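Local coordinates for protein proline iminopeptidase (Streptomyces halstedii, PDB 3WMR) that is an amidohydrolase of the peptidase S33 family with a hydrophobic tunnel for polyketide substrates, and probably releases N-terminal proline from peptides, at residues W127-A137 against W245-I254; P28-Y36 against Y79-L90. All blocks are in the same frame, centred on the assembly; numbering follows the deposited sequence.

Contact 1 of 2, residues W127-A137 against W245-I254. With P4G (1-ethoxy-2-(2-ethoxyethoxy)ethane), chain E.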
loop_
_atom_site.group_PDB
_atom_site.type_symbol
_atom_site.label_atom_id
_atom_site.label_comp_id
_atom_site.label_asym_id
_atom_site.label_seq_id
_atom_site.Cartn_x
_atom_site.Cartn_y
_atom_site.Cartn_z
ATOM N N TRP A 127 -0.779 1.656 3.138
ATOM C CA TRP A 127 -1.587 2.877 2.982
ATOM C C TRP A 127 -2.652 2.786 1.879
ATOM O O TRP A 127 -3.785 3.262 2.052
ATOM C CB TRP A 127 -0.674 4.116 2.773
ATOM C CG TRP A 127 -1.166 5.098 1.749
ATOM C CD1 TRP A 127 -0.802 5.178 0.454
ATOM C CD2 TRP A 127 -2.156 6.110 1.953
ATOM N NE1 TRP A 127 -1.494 6.179 -0.177
ATOM C CE2 TRP A 127 -2.316 6.788 0.734
ATOM C CE3 TRP A 127 -2.897 6.524 3.063
ATOM C CZ2 TRP A 127 -3.213 7.849 0.577
ATOM C CZ3 TRP A 127 -3.795 7.590 2.916
ATOM C CH2 TRP A 127 -3.937 8.240 1.677
ATOM N N GLY A 128 -2.286 2.210 0.743
ATOM C CA GLY A 128 -3.181 2.048 -0.391
ATOM C C GLY A 128 -4.442 1.262 -0.076
ATOM O O GLY A 128 -5.492 1.500 -0.672
ATOM N N GLY A 129 -4.341 0.324 0.860
ATOM C CA GLY A 129 -5.492 -0.426 1.327
ATOM C C GLY A 129 -6.407 0.455 2.169
ATOM O O GLY A 129 -7.619 0.239 2.204
ATOM N N MET A 130 -5.822 1.429 2.859
ATOM C CA MET A 130 -6.603 2.384 3.664
ATOM C C MET A 130 -7.332 3.373 2.757
ATOM O O MET A 130 -8.529 3.677 2.968
ATOM C CB MET A 130 -5.713 3.125 4.681
ATOM C CG MET A 130 -4.989 2.199 5.650
ATOM S SD MET A 130 -3.961 3.038 6.868
ATOM C CE MET A 130 -5.170 3.440 8.139
ATOM N N LEU A 131 -6.597 3.916 1.791
ATOM C CA LEU A 131 -7.161 4.736 0.709
ATOM C C LEU A 131 -8.261 3.974 -0.034
ATOM O O LEU A 131 -9.371 4.483 -0.223
ATOM C CB LEU A 131 -6.044 5.192 -0.260
ATOM C CG LEU A 131 -6.466 6.047 -1.472
ATOM C CD1 LEU A 131 -7.069 7.364 -1.012
ATOM C CD2 LEU A 131 -5.304 6.302 -2.416
ATOM N N GLY A 132 -7.960 2.737 -0.449
ATOM C CA GLY A 132 -8.966 1.888 -1.099
ATOM C C GLY A 132 -10.247 1.739 -0.297
ATOM O O GLY A 132 -11.341 1.749 -0.869
ATOM N N SER A 133 -10.123 1.603 1.026
ATOM C CA SER A 133 -11.294 1.435 1.895
ATOM C C SER A 133 -12.141 2.702 1.929
ATOM O O SER A 133 -13.377 2.640 1.900
ATOM C CB SER A 133 -10.867 1.099 3.321
ATOM O OG SER A 133 -10.202 -0.139 3.367
ATOM N N VAL A 134 -11.471 3.849 1.999
ATOM C CA VAL A 134 -12.169 5.148 1.997
ATOM C C VAL A 134 -12.945 5.311 0.686
ATOM O O VAL A 134 -14.130 5.670 0.667
ATOM C CB VAL A 134 -11.175 6.320 2.191
ATOM C CG1 VAL A 134 -11.870 7.664 2.053
ATOM C CG2 VAL A 134 -10.497 6.221 3.550
ATOM N N HIS A 135 -12.264 5.037 -0.412
ATOM C CA HIS A 135 -12.894 5.024 -1.725
ATOM C C HIS A 135 -14.098 4.063 -1.809
ATOM O O HIS A 135 -15.154 4.459 -2.271
ATOM C CB HIS A 135 -11.854 4.658 -2.764
ATOM C CG HIS A 135 -12.388 4.570 -4.151
ATOM N ND1 HIS A 135 -12.292 5.611 -5.050
ATOM C CD2 HIS A 135 -13.021 3.567 -4.797
ATOM C CE1 HIS A 135 -12.839 5.247 -6.194
ATOM N NE2 HIS A 135 -13.291 4.015 -6.065
ATOM N N ALA A 136 -13.930 2.815 -1.360
ATOM C CA ALA A 136 -15.002 1.822 -1.396
ATOM C C ALA A 136 -16.202 2.206 -0.506
ATOM O O ALA A 136 -17.328 1.803 -0.785
ATOM C CB ALA A 136 -14.484 0.452 -0.995
ATOM N N ALA A 137 -15.950 2.987 0.539
ATOM C CA ALA A 137 -16.978 3.334 1.508
ATOM C C ALA A 137 -17.965 4.364 0.952
ATOM O O ALA A 137 -19.073 4.482 1.448
ATOM C CB ALA A 137 -16.345 3.834 2.797
ATOM N N TRP A 245 -4.628 8.477 12.427
ATOM C CA TRP A 245 -5.693 8.249 11.462
ATOM C C TRP A 245 -6.244 6.811 11.462
ATOM O O TRP A 245 -5.490 5.830 11.490
ATOM C CB TRP A 245 -5.193 8.633 10.079
ATOM C CG TRP A 245 -6.229 8.575 9.014
ATOM C CD1 TRP A 245 -7.444 9.208 9.005
ATOM C CD2 TRP A 245 -6.130 7.868 7.778
ATOM N NE1 TRP A 245 -8.111 8.927 7.841
ATOM C CE2 TRP A 245 -7.330 8.102 7.070
ATOM C CE3 TRP A 245 -5.143 7.053 7.199
ATOM C CZ2 TRP A 245 -7.569 7.559 5.815
ATOM C CZ3 TRP A 245 -5.382 6.509 5.950
ATOM C CH2 TRP A 245 -6.588 6.759 5.271
ATOM N N SER A 246 -7.571 6.713 11.407
ATOM C CA SER A 246 -8.270 5.432 11.346
ATOM C C SER A 246 -9.337 5.461 10.257
ATOM O O SER A 246 -10.006 6.487 10.075
ATOM C CB SER A 246 -8.933 5.146 12.683
ATOM O OG SER A 246 -9.667 3.946 12.631
ATOM N N VAL A 247 -9.513 4.349 9.544
ATOM C CA VAL A 247 -10.620 4.225 8.564
ATOM C C VAL A 247 -11.815 3.405 9.094
ATOM O O VAL A 247 -12.785 3.164 8.360
ATOM C CB VAL A 247 -10.145 3.651 7.196
ATOM C CG1 VAL A 247 -9.072 4.551 6.594
ATOM C CG2 VAL A 247 -9.640 2.217 7.325
ATOM N N GLU A 248 -11.769 3.031 10.372
ATOM C CA GLU A 248 -12.743 2.124 10.962
ATOM C C GLU A 248 -14.186 2.624 10.776
ATOM O O GLU A 248 -15.099 1.823 10.592
ATOM C CB GLU A 248 -12.459 1.930 12.448
ATOM C CG GLU A 248 -11.169 1.184 12.773
ATOM C CD GLU A 248 -10.744 1.379 14.214
ATOM O OE1 GLU A 248 -10.232 2.463 14.552
ATOM O OE2 GLU A 248 -10.931 0.454 15.024
ATOM N N ASP A 249 -14.380 3.940 10.808
ATOM C CA ASP A 249 -15.730 4.519 10.756
ATOM C C ASP A 249 -16.413 4.389 9.403
ATOM O O ASP A 249 -17.635 4.410 9.330
ATOM C CB ASP A 249 -15.699 5.989 11.174
ATOM C CG ASP A 249 -15.473 6.164 12.674
ATOM O OD1 ASP A 249 -15.725 5.212 13.460
ATOM O OD2 ASP A 249 -15.044 7.267 13.077
ATOM N N CYS A 250 -15.645 4.239 8.334
ATOM C CA CYS A 250 -16.242 4.061 7.017
ATOM C C CYS A 250 -16.419 2.584 6.615
ATOM O O CYS A 250 -17.148 2.297 5.674
ATOM C CB CYS A 250 -15.439 4.822 5.982
ATOM S SG CYS A 250 -13.966 3.926 5.481
ATOM N N LEU A 251 -15.811 1.659 7.359
ATOM C CA LEU A 251 -15.788 0.245 6.981
ATOM C C LEU A 251 -17.154 -0.433 6.894
ATOM O O LEU A 251 -17.356 -1.267 6.010
ATOM C CB LEU A 251 -14.842 -0.580 7.890
ATOM C CG LEU A 251 -13.356 -0.174 7.919
ATOM C CD1 LEU A 251 -12.528 -1.079 8.823
ATOM C CD2 LEU A 251 -12.741 -0.129 6.538
ATOM N N PRO A 252 -18.106 -0.067 7.785
ATOM C CA PRO A 252 -19.424 -0.679 7.651
ATOM C C PRO A 252 -20.128 -0.345 6.342
ATOM O O PRO A 252 -21.055 -1.052 5.980
ATOM C CB PRO A 252 -20.223 -0.097 8.854
ATOM C CG PRO A 252 -19.177 0.312 9.835
ATOM C CD PRO A 252 -18.013 0.779 8.995
ATOM N N ASP A 253 -19.702 0.710 5.644
ATOM C CA ASP A 253 -20.368 1.154 4.413
ATOM C C ASP A 253 -19.870 0.455 3.143
ATOM O O ASP A 253 -20.429 0.651 2.053
ATOM C CB ASP A 253 -20.214 2.667 4.248
ATOM C CG ASP A 253 -21.010 3.468 5.297
ATOM O OD1 ASP A 253 -21.961 2.941 5.916
ATOM O OD2 ASP A 253 -20.661 4.641 5.506
ATOM N N ILE A 254 -18.809 -0.337 3.268
ATOM C CA ILE A 254 -18.249 -1.064 2.119
ATOM C C ILE A 254 -19.178 -2.218 1.753
ATOM O O ILE A 254 -19.386 -3.136 2.561
ATOM C CB ILE A 254 -16.820 -1.568 2.415
ATOM C CG1 ILE A 254 -15.869 -0.378 2.589
ATOM C CG2 ILE A 254 -16.323 -2.468 1.295
ATOM C CD1 ILE A 254 -14.525 -0.723 3.197
HETATM C C8 P4G E . -5.337 12.489 9.821
HETATM C C7 P4G E . -6.810 12.739 9.585
HETATM O O4 P4G E . -7.107 12.921 8.190
HETATM C C6 P4G E . -8.490 13.246 7.961
HETATM C C5 P4G E . -8.904 13.056 6.498
HETATM O O3 P4G E . -9.687 11.868 6.351
HETATM C C4 P4G E . -10.547 11.839 5.211
HETATM C C3 P4G E . -11.134 10.432 5.044
HETATM O O2 P4G E . -10.952 9.634 6.231
HETATM C C2 P4G E . -12.099 8.857 6.593
HETATM C C1 P4G E . -11.816 8.091 7.869
#
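Helix 127-137 and segment 245-254 run side by side in the same direction and converge, the CA atoms of Met-130 and Val-247 lying 6.6 Å apart and those of Ala-137 and Ile-254 4.6 Å. No hydrogen bond joins them; side chains do the work. At the wide end the indole of Trp-245, its CG anti to the backbone N (chi1 -174°), brings its CZ3 corner against Trp-127 and Met-130. Its CZ3 meets CZ3 of Trp-127 at 3.6 Å, the six-membered rings inclined at 45° in an oblique pairing. The same atom touches Met-130 CB at 3.6 Å; this side chain runs antiparallel to the indole, its bent end setting SD and CE against CZ3 and CE3 in oblique Met-aromatic contact. Val-247 CG1 sits 3.4 Å above the plane of the Trp-245 ring, near its rim, and also packs against Val-134 CG2. On the pocket side, Trp-245 NE1 gives a weak hydrogen bond to O2 of the bound polyether (3.3 Å), an oxygen at the indole edge and in its plane. With an alanine in place of Trp-245, Trp-127 and Met-130 would probably face a gap and the ether oxygen would lose its donor. At the narrow end Ala-137 CB presses on Cys-250 CB at 3.5 Å, tighter than usual, and Ile-254 CG1 packs on Ala-136 CB. The helix, which follows the predicted nucleophile in this alpha/beta hydrolase fold, turns Leu-131 and His-135 to helix 100-113 and Ala-136 to strand 143-149; Ser-133 and Leu-251 share Phe-276 of helix 270-279.

Contact 2 of 2, residues P28-Y36 against Y79-L90; sequences PFGQYRTWY and YDQLGNGGSTHL
Trp-35 and Gly-86 meet where this contact is tightest: Trp-35 CB lies 3.3 Å from Gly-86 C, and a side chain on Gly-86 would run into the indole. Beside them Ser-87 OG, anti to its own carbonyl carbon (chi1 -57°), receives the nearly straight bond from Trp-35 N (2.9 Å, 176°). Asp-80 N in turn donates to Trp-35 O, and Asp-80 OD2, met on its anti side, takes Gly-86 N at 2.7 Å; the other carboxylate oxygen is bound by His-60, whose ring also meets that of Trp-35. Tyr-36 and Tyr-79 form an antiparallel non-hydrogen-bonded pair with CA atoms 4.1 Å apart. Farther along, Thr-88 grips Arg-33 twice: its OG1 accepts from Arg-33 N (2.7 Å) and its N donates to Arg-33 O (3.1 Å). Here the contact opens toward solvent. The exposed Arg-33 bends its guanidinium away to Thr-26, and the partly exposed Tyr-32 ring is held by apolar touches, Leu-90 CD2 sitting over one face, 3.9 Å from the centroid, in a CH-pi contact, with Gln-31 CB over the opposite face. Strand 32-39 thus pairs antiparallel with the end of strand 76-80 and then with the turns beyond it, as expected near the antiparallel edge of an alpha/beta hydrolase sheet; the run from Asp-80 to Ser-87 (DQLGNGGS) is consistent with the DQxGxGxS motif known in prolyl iminopeptidases.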
loop_
_atom_site.group_PDB
_atom_site.type_symbol
_atom_site.label_atom_id
_atom_site.label_comp_id
_atom_site.label_asym_id
_atom_site.label_seq_id
_atom_site.Cartn_x
_atom_site.Cartn_y
_atom_site.Cartn_z
ATOM N N PRO A 28 -3.768 14.253 -16.986
ATOM C CA PRO A 28 -3.829 15.488 -16.206
ATOM C C PRO A 28 -4.689 15.285 -14.964
ATOM O O PRO A 28 -5.738 14.649 -15.031
ATOM C CB PRO A 28 -4.486 16.484 -17.167
ATOM C CG PRO A 28 -5.334 15.629 -18.050
ATOM C CD PRO A 28 -4.587 14.332 -18.210
ATOM N N PHE A 29 -4.201 15.778 -13.835
ATOM C CA PHE A 29 -4.951 15.813 -12.599
ATOM C C PHE A 29 -4.942 17.275 -12.195
ATOM O O PHE A 29 -3.989 17.757 -11.570
ATOM C CB PHE A 29 -4.298 14.922 -11.534
ATOM C CG PHE A 29 -4.928 15.037 -10.166
ATOM C CD1 PHE A 29 -6.313 15.126 -10.017
ATOM C CD2 PHE A 29 -4.136 15.019 -9.023
ATOM C CE1 PHE A 29 -6.886 15.221 -8.766
ATOM C CE2 PHE A 29 -4.706 15.114 -7.767
ATOM C CZ PHE A 29 -6.081 15.217 -7.640
ATOM N N GLY A 30 -5.998 17.976 -12.592
ATOM C CA GLY A 30 -6.045 19.424 -12.499
ATOM C C GLY A 30 -4.753 20.020 -13.029
ATOM O O GLY A 30 -4.355 19.768 -14.169
ATOM N N GLN A 31 -4.084 20.772 -12.166
ATOM C CA GLN A 31 -2.848 21.470 -12.491
ATOM C C GLN A 31 -1.630 20.538 -12.656
ATOM O O GLN A 31 -0.613 20.952 -13.209
ATOM C CB GLN A 31 -2.588 22.486 -11.374
ATOM C CG GLN A 31 -1.357 23.361 -11.520
ATOM C CD GLN A 31 -1.113 24.194 -10.279
ATOM O OE1 GLN A 31 -2.018 24.387 -9.465
ATOM N NE2 GLN A 31 0.114 24.685 -10.119
ATOM N N TYR A 32 -1.728 19.293 -12.184
ATOM C CA TYR A 32 -0.566 18.387 -12.129
ATOM C C TYR A 32 -0.773 17.158 -13.006
ATOM O O TYR A 32 -1.803 17.039 -13.662
ATOM C CB TYR A 32 -0.291 17.967 -10.677
ATOM C CG TYR A 32 -0.375 19.111 -9.685
ATOM C CD1 TYR A 32 0.632 20.074 -9.614
ATOM C CD2 TYR A 32 -1.463 19.232 -8.823
ATOM C CE1 TYR A 32 0.558 21.123 -8.718
ATOM C CE2 TYR A 32 -1.540 20.276 -7.914
ATOM C CZ TYR A 32 -0.532 21.217 -7.866
ATOM O OH TYR A 32 -0.614 22.261 -6.962
ATOM N N ARG A 33 0.213 16.259 -13.011
ATOM C CA ARG A 33 0.177 15.024 -13.800
ATOM C C ARG A 33 0.244 13.784 -12.894
ATOM O O ARG A 33 0.998 13.767 -11.915
ATOM C CB ARG A 33 1.367 14.975 -14.761
ATOM C CG ARG A 33 1.587 16.227 -15.605
ATOM C CD ARG A 33 0.480 16.459 -16.619
ATOM N NE ARG A 33 0.340 15.331 -17.539
ATOM C CZ ARG A 33 -0.560 15.261 -18.514
ATOM N NH1 ARG A 33 -1.402 16.265 -18.727
ATOM N NH2 ARG A 33 -0.617 14.180 -19.282
ATOM N N THR A 34 -0.524 12.749 -13.241
ATOM C CA THR A 34 -0.459 11.443 -12.570
ATOM C C THR A 34 0.059 10.410 -13.555
ATOM O O THR A 34 -0.531 10.231 -14.616
ATOM C CB THR A 34 -1.849 10.978 -12.086
ATOM O OG1 THR A 34 -2.372 11.914 -11.142
ATOM C CG2 THR A 34 -1.778 9.594 -11.439
ATOM N N TRP A 35 1.133 9.713 -13.191
ATOM C CA TRP A 35 1.751 8.700 -14.049
ATOM C C TRP A 35 1.150 7.320 -13.825
ATOM O O TRP A 35 0.940 6.901 -12.680
ATOM C CB TRP A 35 3.255 8.620 -13.792
ATOM C CG TRP A 35 3.979 7.699 -14.738
ATOM C CD1 TRP A 35 4.553 8.038 -15.943
ATOM C CD2 TRP A 35 4.197 6.291 -14.573
ATOM N NE1 TRP A 35 5.104 6.922 -16.535
ATOM C CE2 TRP A 35 4.910 5.841 -15.711
ATOM C CE3 TRP A 35 3.863 5.365 -13.576
ATOM C CZ2 TRP A 35 5.286 4.503 -15.879
ATOM C CZ3 TRP A 35 4.239 4.043 -13.740
ATOM C CH2 TRP A 35 4.942 3.619 -14.893
ATOM N N TYR A 36 0.927 6.599 -14.925
ATOM C CA TYR A 36 0.297 5.273 -14.898
ATOM C C TYR A 36 0.942 4.314 -15.893
ATOM O O TYR A 36 1.719 4.703 -16.766
ATOM C CB TYR A 36 -1.198 5.391 -15.234
ATOM C CG TYR A 36 -1.429 5.632 -16.714
ATOM C CD1 TYR A 36 -1.406 6.922 -17.235
ATOM C CD2 TYR A 36 -1.623 4.569 -17.596
ATOM C CE1 TYR A 36 -1.581 7.155 -18.589
ATOM C CE2 TYR A 36 -1.799 4.791 -18.953
ATOM C CZ TYR A 36 -1.777 6.089 -19.440
ATOM O OH TYR A 36 -1.957 6.336 -20.773
ATOM N N TYR A 79 0.070 2.632 -10.875
ATOM C CA TYR A 79 0.297 4.076 -10.962
ATOM C C TYR A 79 1.045 4.668 -9.763
ATOM O O TYR A 79 1.045 4.109 -8.674
ATOM C CB TYR A 79 -1.014 4.825 -11.229
ATOM C CG TYR A 79 -1.880 5.165 -10.026
ATOM C CD1 TYR A 79 -2.804 4.250 -9.520
ATOM C CD2 TYR A 79 -1.830 6.436 -9.436
ATOM C CE1 TYR A 79 -3.627 4.576 -8.446
ATOM C CE2 TYR A 79 -2.649 6.766 -8.358
ATOM C CZ TYR A 79 -3.547 5.830 -7.865
ATOM O OH TYR A 79 -4.372 6.139 -6.791
ATOM N N ASP A 80 1.697 5.803 -10.000
ATOM C CA ASP A 80 2.396 6.543 -8.958
ATOM C C ASP A 80 1.505 7.665 -8.510
ATOM O O ASP A 80 1.096 8.495 -9.308
ATOM C CB ASP A 80 3.688 7.161 -9.475
ATOM C CG ASP A 80 4.757 6.140 -9.749
ATOM O OD1 ASP A 80 4.700 5.014 -9.209
ATOM O OD2 ASP A 80 5.662 6.488 -10.515
ATOM N N GLN A 81 1.201 7.680 -7.226
ATOM C CA GLN A 81 0.436 8.755 -6.620
ATOM C C GLN A 81 1.181 10.096 -6.670
ATOM O O GLN A 81 2.404 10.146 -6.789
ATOM C CB GLN A 81 0.051 8.357 -5.192
ATOM C CG GLN A 81 -0.929 7.191 -5.192
ATOM C CD GLN A 81 -0.977 6.421 -3.887
ATOM O OE1 GLN A 81 -0.976 7.005 -2.803
ATOM N NE2 GLN A 81 -1.080 5.097 -3.993
ATOM N N LEU A 82 0.427 11.183 -6.599
ATOM C CA LEU A 82 1.007 12.522 -6.733
ATOM C C LEU A 82 2.054 12.750 -5.664
ATOM O O LEU A 82 1.825 12.444 -4.502
ATOM C CB LEU A 82 -0.069 13.595 -6.608
ATOM C CG LEU A 82 0.380 15.044 -6.837
ATOM C CD1 LEU A 82 0.721 15.270 -8.305
ATOM C CD2 LEU A 82 -0.693 16.024 -6.382
ATOM N N GLY A 83 3.189 13.310 -6.070
ATOM C CA GLY A 83 4.260 13.671 -5.149
ATOM C C GLY A 83 5.511 12.832 -5.324
ATOM O O GLY A 83 6.591 13.233 -4.876
ATOM N N ASN A 84 5.390 11.670 -5.960
ATOM C CA ASN A 84 6.568 10.821 -6.181
ATOM C C ASN A 84 6.510 10.006 -7.468
ATOM O O ASN A 84 5.488 9.970 -8.148
ATOM C CB ASN A 84 6.803 9.888 -4.978
ATOM C CG ASN A 84 8.281 9.678 -4.679
ATOM O OD1 ASN A 84 9.142 10.304 -5.292
ATOM N ND2 ASN A 84 8.576 8.803 -3.732
ATOM N N GLY A 85 7.625 9.363 -7.805
ATOM C CA GLY A 85 7.719 8.575 -9.025
ATOM C C GLY A 85 7.502 9.422 -10.269
ATOM O O GLY A 85 8.005 10.549 -10.362
ATOM N N GLY A 86 6.730 8.889 -11.213
ATOM C CA GLY A 86 6.525 9.528 -12.506
ATOM C C GLY A 86 5.527 10.664 -12.478
ATOM O O GLY A 86 5.351 11.348 -13.483
ATOM N N SER A 87 4.858 10.864 -11.344
ATOM C CA SER A 87 3.879 11.944 -11.206
ATOM C C SER A 87 4.576 13.250 -10.841
ATOM O O SER A 87 5.779 13.266 -10.624
ATOM C CB SER A 87 2.828 11.559 -10.165
ATOM O OG SER A 87 2.214 10.327 -10.540
ATOM N N THR A 88 3.821 14.346 -10.787
ATOM C CA THR A 88 4.385 15.652 -10.448
ATOM C C THR A 88 4.963 15.628 -9.024
ATOM O O THR A 88 4.291 15.210 -8.079
ATOM C CB THR A 88 3.327 16.780 -10.557
ATOM O OG1 THR A 88 2.636 16.681 -11.809
ATOM C CG2 THR A 88 3.973 18.167 -10.454
ATOM N N HIS A 89 6.218 16.058 -8.891
ATOM C CA HIS A 89 6.847 16.259 -7.586
ATOM C C HIS A 89 6.559 17.667 -7.115
ATOM O O HIS A 89 6.614 18.603 -7.900
ATOM C CB HIS A 89 8.350 16.030 -7.675
ATOM C CG HIS A 89 8.710 14.618 -7.993
ATOM N ND1 HIS A 89 9.409 13.814 -7.122
ATOM C CD2 HIS A 89 8.430 13.851 -9.071
ATOM C CE1 HIS A 89 9.557 12.616 -7.656
ATOM N NE2 HIS A 89 8.974 12.614 -8.841
ATOM N N LEU A 90 6.218 17.805 -5.838
ATOM C CA LEU A 90 5.938 19.103 -5.245
ATOM C C LEU A 90 6.712 19.235 -3.930
ATOM O O LEU A 90 6.112 19.285 -2.855
ATOM C CB LEU A 90 4.435 19.272 -4.997
ATOM C CG LEU A 90 3.490 19.118 -6.193
ATOM C CD1 LEU A 90 3.363 17.671 -6.643
ATOM C CD2 LEU A 90 2.109 19.664 -5.848
#

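In the fold
The two contacts lie 22 Å apart, centre to centre, yet meet through one polar pair: Trp-127 NE1 of contact 1 and Gln-81 OE1 of contact 2 are 2.8 Å apart, a probable hydrogen bond. Gln-81 may thus help to set the indole beside the active site, since the Trp-127 side chain is about 4 Å from that of the predicted nucleophile Ser-126 and about 8 Å from that of His-293, the predicted proton donor. Helix 100-113 also spans both, with Glu-104 against contact 1 and Glu-106 bonded to Thr-34 and Leu-82 of contact 2. Contact 1 borders the polyether pocket, which Thr-241 completes; contact 2 lies away from the annotated sites.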